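Enoyl-CoA hydratase/isomerase family protein (Bacillus anthracis, PDB 3KQF) probably catalyses the reversible hydration of trans-2-enoyl-CoA thioesters to 3-hydroxyacyl-CoA, as other enoyl-CoA hydratases of the crotonase superfamily do. Local coordinates at residues Gly208-Arg213 with Ile242-Arg247; Pro102-Ala107 with Glu202-Asn207; His18-Ser23 with Thr46-Glu51. All blocks are in the same frame, centred on the assembly; numbering follows the deposited sequence.

In the fold
Contacts 2 and 3 lie in the buried core and pack helices against the same mixed sheet: helix 193-206 against strand 105-109, and helix 35-49 against strand 19-24. In both, aliphatic side chains do all the touching. Contact 1 is different: its centre is about 23 Å from the centre of the chain, in the C-terminal helical part, where two helix starts meet partly open to solvent and a carboxylate and a bridging water join the apolar atoms. Helix 209-222 follows helix 193-206 in the chain, and its V212 packs on P104 and N207 of contact 2. Q103 reaches across to I48 O of contact 3, and R213 to E51 O. Contacts 1 and 2 also touch the second subunit.

Contact 1. Residues Gly208-Arg213 with Ile242-Arg247; sequences GPIAVR and IHTKDR
Two helices begin side by side here, with P209 and I210 in the first turn of helix 209-222 facing T244 and D246 at the start of helix 245-255, and G208 and T244 as their N-caps. Both belong to the C-terminal helices of the crotonase fold, and the backbone from G208 also bonds to the second subunit. Proline suits a first turn, where its missing N-H costs no helix bond. Its CD lies 3.7 Å from D246 OD2, the two side chains crossing at about a right angle. I210, extended beyond CG1 (chi2 176°), meets T244 tip to tip, CD1 to CG2 at 3.9 Å. The threonine thus works at both ends of its fork: the methyl packs, while OG1 accepts from R247 N at 3.2 Å, the N-cap bond, and also bonds V241 O. D246 is gripped from the C-terminal tail, OD1 by K263 N and OD2 by G264 N, which holds the buried carboxylate in place and satisfies its oxygens. The I210 N-H, too early in its helix to have a helical carbonyl, is satisfied by a water: the water oxygen accepts from I210 N at 3.0 Å and donates to D246 OD2 at 2.7 Å.

Contact 2. Residues Pro102-Ala107 with Glu202-Asn207; sequences PQPVIA and EKIASN
P104 and I106 turn toward I204, a side chain through which helix 193-206 packs on the central sheet of the crotonase fold. The backbones stay well apart, P104 CA and I204 CA being 8.3 Å from each other, and two isoleucines and a proline ring span the gap. From CB of I204 the side chain forks. CG2, anti to the backbone N (chi1 of CG1 -64°), runs toward the proline and stops 4.0 Å from P104 CG; the two side chains slide past each other in opposite directions. The other branch leaves through CG1, which carries the chain on rather than making a close contact with either residue, and the nearly extended second torsion (170°) delivers CD1 to the other partner, 4.3 Å from I106 CD1. One beta-branched residue thus touches two residues spaced two apart on the same side of the chain. Proline fits just ahead of strand 105-109: it needs no N-H, its carbonyl can still pair with V57, and its ring offers a rigid apolar surface. S206 OG donates to K203 O at 2.7 Å; that oxygen also accepts from S206 N, so the serine's hydroxyl and amide share one acceptor. In the fold, I204 also packs on V56 of strand 56-61 and F126 of strand 126-130, the strands flanking 105-109, while V212 of helix 209-222 and Y168 of the second subunit cover P104.

Contact 3. Residues His18-Ser23 with Thr46-Glu51; sequences HVVKIS and TQINEE
I48 brings its terminal methyl up against two side chains of strand 19-24, CD1 lying 3.6 Å from I22 CD1 and 3.9 Å from V20 CG1. Each pair meets tip to tip. The contact fastens the first strand of the beta-alpha-beta unit 19-24, 35-49, 56-61 to the C-terminal part of its crossover helix, and I48 also packs on V57 of the returning strand. V20 and I22, two residues apart, face the helix, whereas K21 between them points away and forms a salt bridge with E194. V19 touches A201 of helix 193-206, so the strand meets a helix on each face, through V20 and I22 on one and V19 on the other. The isoleucines owe their reach to extended second torsions (175° in I22, 165° in I48), which carry each CD1 out across the gap. V20 is shorter, and holds CG1 between its backbone N and carbonyl carbon (chi1 61°), directed at I48. I48 O accepts from E51 N at 3.0 Å and from the amide NE2 of Q103, which ties the turn to the loop before strand 105-109. E51 OE1 is bonded to T54 OG1. Between the two segments themselves no hydrogen bond or salt bridge forms: methyl groups buried from water hold them, so adhesion here rests on close fit and the hydrophobic effect.

Contact 1. Residues Gly208-Arg213 with Ile242-Arg247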
loop_
_atom_site.group_PDB
_atom_site.type_symbol
_atom_site.label_atom_id
_atom_site.label_comp_id
_atom_site.label_asym_id
_atom_site.label_seq_id
_atom_site.Cartn_x
_atom_site.Cartn_y
_atom_site.Cartn_z
ATOM N N GLY A 208 1.881 -16.422 -21.902
ATOM C CA GLY A 208 0.616 -17.088 -22.258
ATOM C C GLY A 208 -0.536 -16.115 -22.150
ATOM O O GLY A 208 -0.788 -15.618 -21.078
ATOM N N PRO A 209 -1.243 -15.840 -23.274
ATOM C CA PRO A 209 -2.293 -14.812 -23.184
ATOM C C PRO A 209 -3.473 -15.154 -22.300
ATOM O O PRO A 209 -4.078 -14.253 -21.737
ATOM C CB PRO A 209 -2.725 -14.581 -24.643
ATOM C CG PRO A 209 -2.241 -15.762 -25.397
ATOM C CD PRO A 209 -1.062 -16.349 -24.640
ATOM N N ILE A 210 -3.843 -16.431 -22.210
ATOM C CA ILE A 210 -4.956 -16.820 -21.330
ATOM C C ILE A 210 -4.499 -16.588 -19.892
ATOM O O ILE A 210 -5.236 -16.034 -19.068
ATOM C CB ILE A 210 -5.366 -18.295 -21.549
ATOM C CG1 ILE A 210 -5.933 -18.479 -22.954
ATOM C CG2 ILE A 210 -6.350 -18.738 -20.484
ATOM C CD1 ILE A 210 -6.279 -19.909 -23.291
ATOM N N ALA A 211 -3.247 -16.936 -19.614
ATOM C CA ALA A 211 -2.648 -16.779 -18.287
ATOM C C ALA A 211 -2.533 -15.296 -17.872
ATOM O O ALA A 211 -2.900 -14.919 -16.757
ATOM C CB ALA A 211 -1.250 -17.452 -18.256
ATOM N N VAL A 212 -2.070 -14.455 -18.796
ATOM C CA VAL A 212 -1.926 -13.023 -18.523
ATOM C C VAL A 212 -3.307 -12.409 -18.251
ATOM O O VAL A 212 -3.476 -11.642 -17.297
ATOM C CB VAL A 212 -1.200 -12.286 -19.659
ATOM C CG1 VAL A 212 -1.256 -10.746 -19.473
ATOM C CG2 VAL A 212 0.256 -12.756 -19.768
ATOM N N ARG A 213 -4.284 -12.744 -19.089
ATOM C CA ARG A 213 -5.649 -12.221 -18.923
ATOM C C ARG A 213 -6.257 -12.663 -17.602
ATOM O O ARG A 213 -6.886 -11.859 -16.905
ATOM C CB ARG A 213 -6.556 -12.637 -20.095
ATOM C CG ARG A 213 -6.131 -11.990 -21.413
ATOM C CD ARG A 213 -7.261 -11.993 -22.452
ATOM N NE ARG A 213 -6.868 -11.356 -23.709
ATOM C CZ ARG A 213 -7.713 -10.977 -24.673
ATOM N NH1 ARG A 213 -9.029 -11.117 -24.524
ATOM N NH2 ARG A 213 -7.243 -10.414 -25.782
ATOM N N ILE A 242 -4.936 -24.668 -16.290
ATOM C CA ILE A 242 -4.438 -26.047 -16.228
ATOM C C ILE A 242 -4.818 -26.980 -17.385
ATOM O O ILE A 242 -4.045 -27.884 -17.687
ATOM C CB ILE A 242 -4.683 -26.730 -14.850
ATOM C CG1 ILE A 242 -6.164 -26.731 -14.468
ATOM C CG2 ILE A 242 -3.836 -26.046 -13.792
ATOM C CD1 ILE A 242 -6.421 -27.356 -13.099
ATOM N N HIS A 243 -5.961 -26.760 -18.042
ATOM C CA HIS A 243 -6.390 -27.628 -19.164
ATOM C C HIS A 243 -6.024 -27.060 -20.545
ATOM O O HIS A 243 -6.319 -27.674 -21.570
ATOM C CB HIS A 243 -7.915 -27.858 -19.100
ATOM C CG HIS A 243 -8.437 -28.829 -20.120
ATOM N ND1 HIS A 243 -8.654 -28.483 -21.439
ATOM C CD2 HIS A 243 -8.822 -30.124 -20.004
ATOM C CE1 HIS A 243 -9.130 -29.528 -22.095
ATOM N NE2 HIS A 243 -9.244 -30.536 -21.248
ATOM N N THR A 244 -5.343 -25.920 -20.578
ATOM C CA THR A 244 -5.019 -25.264 -21.848
ATOM C C THR A 244 -3.879 -25.919 -22.605
ATOM O O THR A 244 -3.021 -26.560 -22.011
ATOM C CB THR A 244 -4.679 -23.754 -21.637
ATOM O OG1 THR A 244 -3.507 -23.609 -20.823
ATOM C CG2 THR A 244 -5.845 -23.021 -20.984
ATOM N N LYS A 245 -3.905 -25.775 -23.926
ATOM C CA LYS A 245 -2.843 -26.286 -24.780
ATOM C C LYS A 245 -1.591 -25.430 -24.549
ATOM O O LYS A 245 -0.478 -25.934 -24.597
ATOM C CB LYS A 245 -3.250 -26.261 -26.254
ATOM C CG LYS A 245 -4.419 -27.162 -26.590
ATOM C CD LYS A 245 -4.617 -27.294 -28.102
ATOM C CE LYS A 245 -5.795 -28.217 -28.426
ATOM N NZ LYS A 245 -6.013 -28.377 -29.900
ATOM N N ASP A 246 -1.777 -24.139 -24.280
ATOM C CA ASP A 246 -0.632 -23.258 -23.996
ATOM C C ASP A 246 0.176 -23.759 -22.788
ATOM O O ASP A 246 1.405 -23.727 -22.816
ATOM C CB ASP A 246 -1.057 -21.794 -23.800
ATOM C CG ASP A 246 -1.269 -21.036 -25.119
ATOM O OD1 ASP A 246 -0.864 -21.531 -26.194
ATOM O OD2 ASP A 246 -1.817 -19.900 -25.056
ATOM N N ARG A 247 -0.492 -24.252 -21.741
ATOM C CA ARG A 247 0.242 -24.789 -20.581
ATOM C C ARG A 247 1.138 -25.945 -20.994
ATOM O O ARG A 247 2.273 -26.061 -20.525
ATOM C CB ARG A 247 -0.709 -25.251 -19.480
ATOM C CG ARG A 247 -0.012 -25.952 -18.336
ATOM C CD ARG A 247 -1.003 -26.383 -17.284
ATOM N NE ARG A 247 -0.392 -27.261 -16.288
ATOM C CZ ARG A 247 -0.261 -28.581 -16.410
ATOM N NH1 ARG A 247 0.311 -29.274 -15.433
ATOM N NH2 ARG A 247 -0.691 -29.214 -17.500
HETATM O O HOH W 1 -2.077 -18.845 -22.557
#

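Contact 2. Residues Pro102-Ala107 with Glu202-Asn207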
loop_
_atom_site.group_PDB
_atom_site.type_symbol
_atom_site.label_atom_id
_atom_site.label_comp_id
_atom_site.label_asym_id
_atom_site.label_seq_id
_atom_site.Cartn_x
_atom_site.Cartn_y
_atom_site.Cartn_z
ATOM N N PRO A 102 -9.508 -6.672 -21.248
ATOM C CA PRO A 102 -8.903 -7.918 -20.820
ATOM C C PRO A 102 -7.394 -7.872 -20.877
ATOM O O PRO A 102 -6.709 -8.575 -20.126
ATOM C CB PRO A 102 -9.434 -8.948 -21.845
ATOM C CG PRO A 102 -9.936 -8.165 -22.974
ATOM C CD PRO A 102 -10.391 -6.857 -22.413
ATOM N N GLN A 103 -6.869 -7.046 -21.769
ATOM C CA GLN A 103 -5.435 -6.957 -21.936
ATOM C C GLN A 103 -4.775 -6.033 -20.921
ATOM O O GLN A 103 -5.392 -5.073 -20.468
ATOM C CB GLN A 103 -5.088 -6.376 -23.308
ATOM C CG GLN A 103 -5.592 -7.125 -24.530
ATOM C CD GLN A 103 -6.987 -6.718 -24.995
ATOM O OE1 GLN A 103 -7.712 -5.995 -24.312
ATOM N NE2 GLN A 103 -7.364 -7.193 -26.187
ATOM N N PRO A 104 -3.502 -6.301 -20.595
ATOM C CA PRO A 104 -2.768 -5.310 -19.797
ATOM C C PRO A 104 -2.671 -3.988 -20.598
ATOM O O PRO A 104 -2.541 -4.009 -21.835
ATOM C CB PRO A 104 -1.383 -5.940 -19.660
ATOM C CG PRO A 104 -1.626 -7.387 -19.709
ATOM C CD PRO A 104 -2.714 -7.538 -20.757
ATOM N N VAL A 105 -2.709 -2.858 -19.899
ATOM C CA VAL A 105 -2.623 -1.553 -20.526
ATOM C C VAL A 105 -1.482 -0.807 -19.869
ATOM O O VAL A 105 -1.430 -0.693 -18.630
ATOM C CB VAL A 105 -3.975 -0.737 -20.377
ATOM C CG1 VAL A 105 -3.848 0.642 -21.008
ATOM C CG2 VAL A 105 -5.180 -1.527 -20.940
ATOM N N ILE A 106 -0.528 -0.372 -20.682
ATOM C CA ILE A 106 0.658 0.344 -20.218
ATOM C C ILE A 106 0.544 1.792 -20.610
ATOM O O ILE A 106 0.287 2.099 -21.768
ATOM C CB ILE A 106 1.945 -0.244 -20.876
ATOM C CG1 ILE A 106 2.036 -1.763 -20.618
ATOM C CG2 ILE A 106 3.169 0.462 -20.367
ATOM C CD1 ILE A 106 3.243 -2.464 -21.324
ATOM N N ALA A 107 0.682 2.684 -19.633
ATOM C CA ALA A 107 0.689 4.103 -19.890
ATOM C C ALA A 107 2.127 4.537 -20.187
ATOM O O ALA A 107 3.054 4.218 -19.425
ATOM C CB ALA A 107 0.144 4.887 -18.668
ATOM N N GLU A 202 6.107 -6.209 -25.643
ATOM C CA GLU A 202 6.513 -7.421 -26.375
ATOM C C GLU A 202 6.786 -8.584 -25.428
ATOM O O GLU A 202 6.456 -9.732 -25.731
ATOM C CB GLU A 202 7.751 -7.167 -27.262
ATOM C CG GLU A 202 7.488 -6.329 -28.490
ATOM C CD GLU A 202 8.752 -6.049 -29.278
ATOM O OE1 GLU A 202 9.867 -6.099 -28.696
ATOM O OE2 GLU A 202 8.626 -5.749 -30.472
ATOM N N LYS A 203 7.408 -8.303 -24.288
ATOM C CA LYS A 203 7.650 -9.357 -23.309
ATOM C C LYS A 203 6.332 -9.937 -22.822
ATOM O O LYS A 203 6.138 -11.150 -22.827
ATOM C CB LYS A 203 8.449 -8.848 -22.112
ATOM C CG LYS A 203 8.652 -9.898 -21.008
ATOM C CD LYS A 203 9.241 -11.204 -21.539
ATOM C CE LYS A 203 9.616 -12.133 -20.408
ATOM N NZ LYS A 203 10.272 -13.401 -20.817
ATOM N N ILE A 204 5.413 -9.066 -22.426
ATOM C CA ILE A 204 4.104 -9.528 -21.921
ATOM C C ILE A 204 3.361 -10.292 -23.018
ATOM O O ILE A 204 2.745 -11.330 -22.750
ATOM C CB ILE A 204 3.270 -8.351 -21.368
ATOM C CG1 ILE A 204 3.987 -7.749 -20.164
ATOM C CG2 ILE A 204 1.874 -8.825 -20.966
ATOM C CD1 ILE A 204 3.401 -6.415 -19.645
ATOM N N ALA A 205 3.461 -9.804 -24.257
ATOM C CA ALA A 205 2.843 -10.475 -25.403
ATOM C C ALA A 205 3.406 -11.877 -25.667
ATOM O O ALA A 205 2.732 -12.697 -26.300
ATOM C CB ALA A 205 2.983 -9.605 -26.673
ATOM N N SER A 206 4.658 -12.140 -25.269
ATOM C CA SER A 206 5.259 -13.464 -25.470
ATOM C C SER A 206 4.835 -14.466 -24.374
ATOM O O SER A 206 5.078 -15.667 -24.500
ATOM C CB SER A 206 6.796 -13.378 -25.569
ATOM O OG SER A 206 7.360 -12.967 -24.326
ATOM N N ASN A 207 4.236 -13.982 -23.291
ATOM C CA ASN A 207 3.739 -14.875 -22.238
ATOM C C ASN A 207 2.363 -15.421 -22.631
ATOM O O ASN A 207 1.770 -14.972 -23.626
ATOM C CB ASN A 207 3.733 -14.171 -20.885
ATOM C CG ASN A 207 5.129 -13.880 -20.399
ATOM O OD1 ASN A 207 6.094 -14.554 -20.818
ATOM N ND2 ASN A 207 5.265 -12.869 -19.533
#

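Contact 3. Residues His18-Ser23 with Thr46-Glu51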
loop_
_atom_site.group_PDB
_atom_site.type_symbol
_atom_site.label_atom_id
_atom_site.label_comp_id
_atom_site.label_asym_id
_atom_site.label_seq_id
_atom_site.Cartn_x
_atom_site.Cartn_y
_atom_site.Cartn_z
ATOM N N HIS A 18 0.546 -8.307 -31.918
ATOM C CA HIS A 18 -0.134 -8.512 -30.625
ATOM C C HIS A 18 -0.193 -7.251 -29.748
ATOM O O HIS A 18 -0.721 -7.293 -28.633
ATOM C CB HIS A 18 0.492 -9.649 -29.806
ATOM C CG HIS A 18 0.578 -10.957 -30.526
ATOM N ND1 HIS A 18 1.779 -11.579 -30.788
ATOM C CD2 HIS A 18 -0.380 -11.753 -31.051
ATOM C CE1 HIS A 18 1.555 -12.707 -31.433
ATOM N NE2 HIS A 18 0.254 -12.836 -31.609
ATOM N N VAL A 19 0.356 -6.139 -30.232
ATOM C CA VAL A 19 0.369 -4.889 -29.447
ATOM C C VAL A 19 -0.280 -3.743 -30.206
ATOM O O VAL A 19 0.025 -3.528 -31.383
ATOM C CB VAL A 19 1.817 -4.474 -29.088
ATOM C CG1 VAL A 19 1.841 -3.155 -28.301
ATOM C CG2 VAL A 19 2.491 -5.591 -28.287
ATOM N N VAL A 20 -1.189 -3.022 -29.536
ATOM C CA VAL A 20 -1.842 -1.861 -30.121
ATOM C C VAL A 20 -1.437 -0.641 -29.305
ATOM O O VAL A 20 -1.402 -0.714 -28.075
ATOM C CB VAL A 20 -3.399 -1.996 -30.171
ATOM C CG1 VAL A 20 -3.982 -2.136 -28.812
ATOM C CG2 VAL A 20 -4.016 -0.799 -30.933
ATOM N N LYS A 21 -1.101 0.450 -29.981
ATOM C CA LYS A 21 -0.690 1.700 -29.320
ATOM C C LYS A 21 -1.704 2.758 -29.670
ATOM O O LYS A 21 -1.904 3.063 -30.857
ATOM C CB LYS A 21 0.707 2.143 -29.789
ATOM C CG LYS A 21 1.205 3.420 -29.128
ATOM C CD LYS A 21 2.560 3.898 -29.637
ATOM C CE LYS A 21 2.482 4.420 -31.057
ATOM N NZ LYS A 21 3.711 5.149 -31.439
ATOM N N ILE A 22 -2.378 3.282 -28.652
ATOM C CA ILE A 22 -3.366 4.327 -28.818
ATOM C C ILE A 22 -2.720 5.645 -28.393
ATOM O O ILE A 22 -2.187 5.733 -27.294
ATOM C CB ILE A 22 -4.593 4.087 -27.926
ATOM C CG1 ILE A 22 -5.203 2.705 -28.202
ATOM C CG2 ILE A 22 -5.614 5.185 -28.155
ATOM C CD1 ILE A 22 -6.342 2.340 -27.279
ATOM N N SER A 23 -2.736 6.647 -29.268
ATOM C CA SER A 23 -2.127 7.935 -28.953
ATOM C C SER A 23 -3.150 9.072 -28.952
ATOM O O SER A 23 -3.829 9.301 -29.970
ATOM C CB SER A 23 -1.037 8.273 -29.975
ATOM O OG SER A 23 -0.061 7.264 -30.090
ATOM N N THR A 46 -13.967 -0.343 -27.255
ATOM C CA THR A 46 -14.980 -1.389 -27.511
ATOM C C THR A 46 -14.479 -2.403 -28.523
ATOM O O THR A 46 -14.770 -3.595 -28.410
ATOM C CB THR A 46 -16.304 -0.796 -28.023
ATOM O OG1 THR A 46 -16.799 0.135 -27.069
ATOM C CG2 THR A 46 -17.368 -1.888 -28.260
ATOM N N GLN A 47 -13.742 -1.930 -29.523
ATOM C CA GLN A 47 -13.179 -2.812 -30.545
ATOM C C GLN A 47 -12.074 -3.699 -29.943
ATOM O O GLN A 47 -12.105 -4.912 -30.069
ATOM C CB GLN A 47 -12.653 -1.971 -31.719
ATOM C CG GLN A 47 -12.055 -2.773 -32.869
ATOM C CD GLN A 47 -11.884 -1.946 -34.151
ATOM O OE1 GLN A 47 -11.968 -0.713 -34.134
ATOM N NE2 GLN A 47 -11.642 -2.634 -35.270
ATOM N N ILE A 48 -11.125 -3.083 -29.254
ATOM C CA ILE A 48 -10.012 -3.807 -28.629
ATOM C C ILE A 48 -10.495 -4.845 -27.604
ATOM O O ILE A 48 -9.924 -5.937 -27.492
ATOM C CB ILE A 48 -9.020 -2.823 -27.982
ATOM C CG1 ILE A 48 -8.371 -1.959 -29.067
ATOM C CG2 ILE A 48 -7.943 -3.592 -27.199
ATOM C CD1 ILE A 48 -7.647 -0.722 -28.531
ATOM N N ASN A 49 -11.581 -4.521 -26.903
ATOM C CA ASN A 49 -12.171 -5.421 -25.929
ATOM C C ASN A 49 -12.495 -6.813 -26.535
ATOM O O ASN A 49 -12.430 -7.829 -25.834
ATOM C CB ASN A 49 -13.433 -4.768 -25.334
ATOM C CG ASN A 49 -13.915 -5.455 -24.092
ATOM O OD1 ASN A 49 -13.311 -5.313 -23.026
ATOM N ND2 ASN A 49 -15.059 -6.128 -24.188
ATOM N N GLU A 50 -12.814 -6.837 -27.831
ATOM C CA GLU A 50 -13.166 -8.066 -28.543
ATOM C C GLU A 50 -12.054 -8.611 -29.448
ATOM O O GLU A 50 -12.285 -9.538 -30.222
ATOM C CB GLU A 50 -14.433 -7.817 -29.375
ATOM C CG GLU A 50 -15.640 -7.443 -28.530
ATOM C CD GLU A 50 -16.123 -8.590 -27.661
ATOM O OE1 GLU A 50 -16.407 -9.680 -28.205
ATOM O OE2 GLU A 50 -16.260 -8.391 -26.436
ATOM N N GLU A 51 -10.853 -8.052 -29.343
ATOM C CA GLU A 51 -9.723 -8.501 -30.166
ATOM C C GLU A 51 -8.882 -9.577 -29.478
ATOM O O GLU A 51 -8.033 -9.272 -28.652
ATOM C CB GLU A 51 -8.830 -7.324 -30.563
ATOM C CG GLU A 51 -9.394 -6.447 -31.666
ATOM C CD GLU A 51 -8.504 -5.243 -31.976
ATOM O OE1 GLU A 51 -7.451 -5.071 -31.316
ATOM O OE2 GLU A 51 -8.864 -4.463 -32.877
#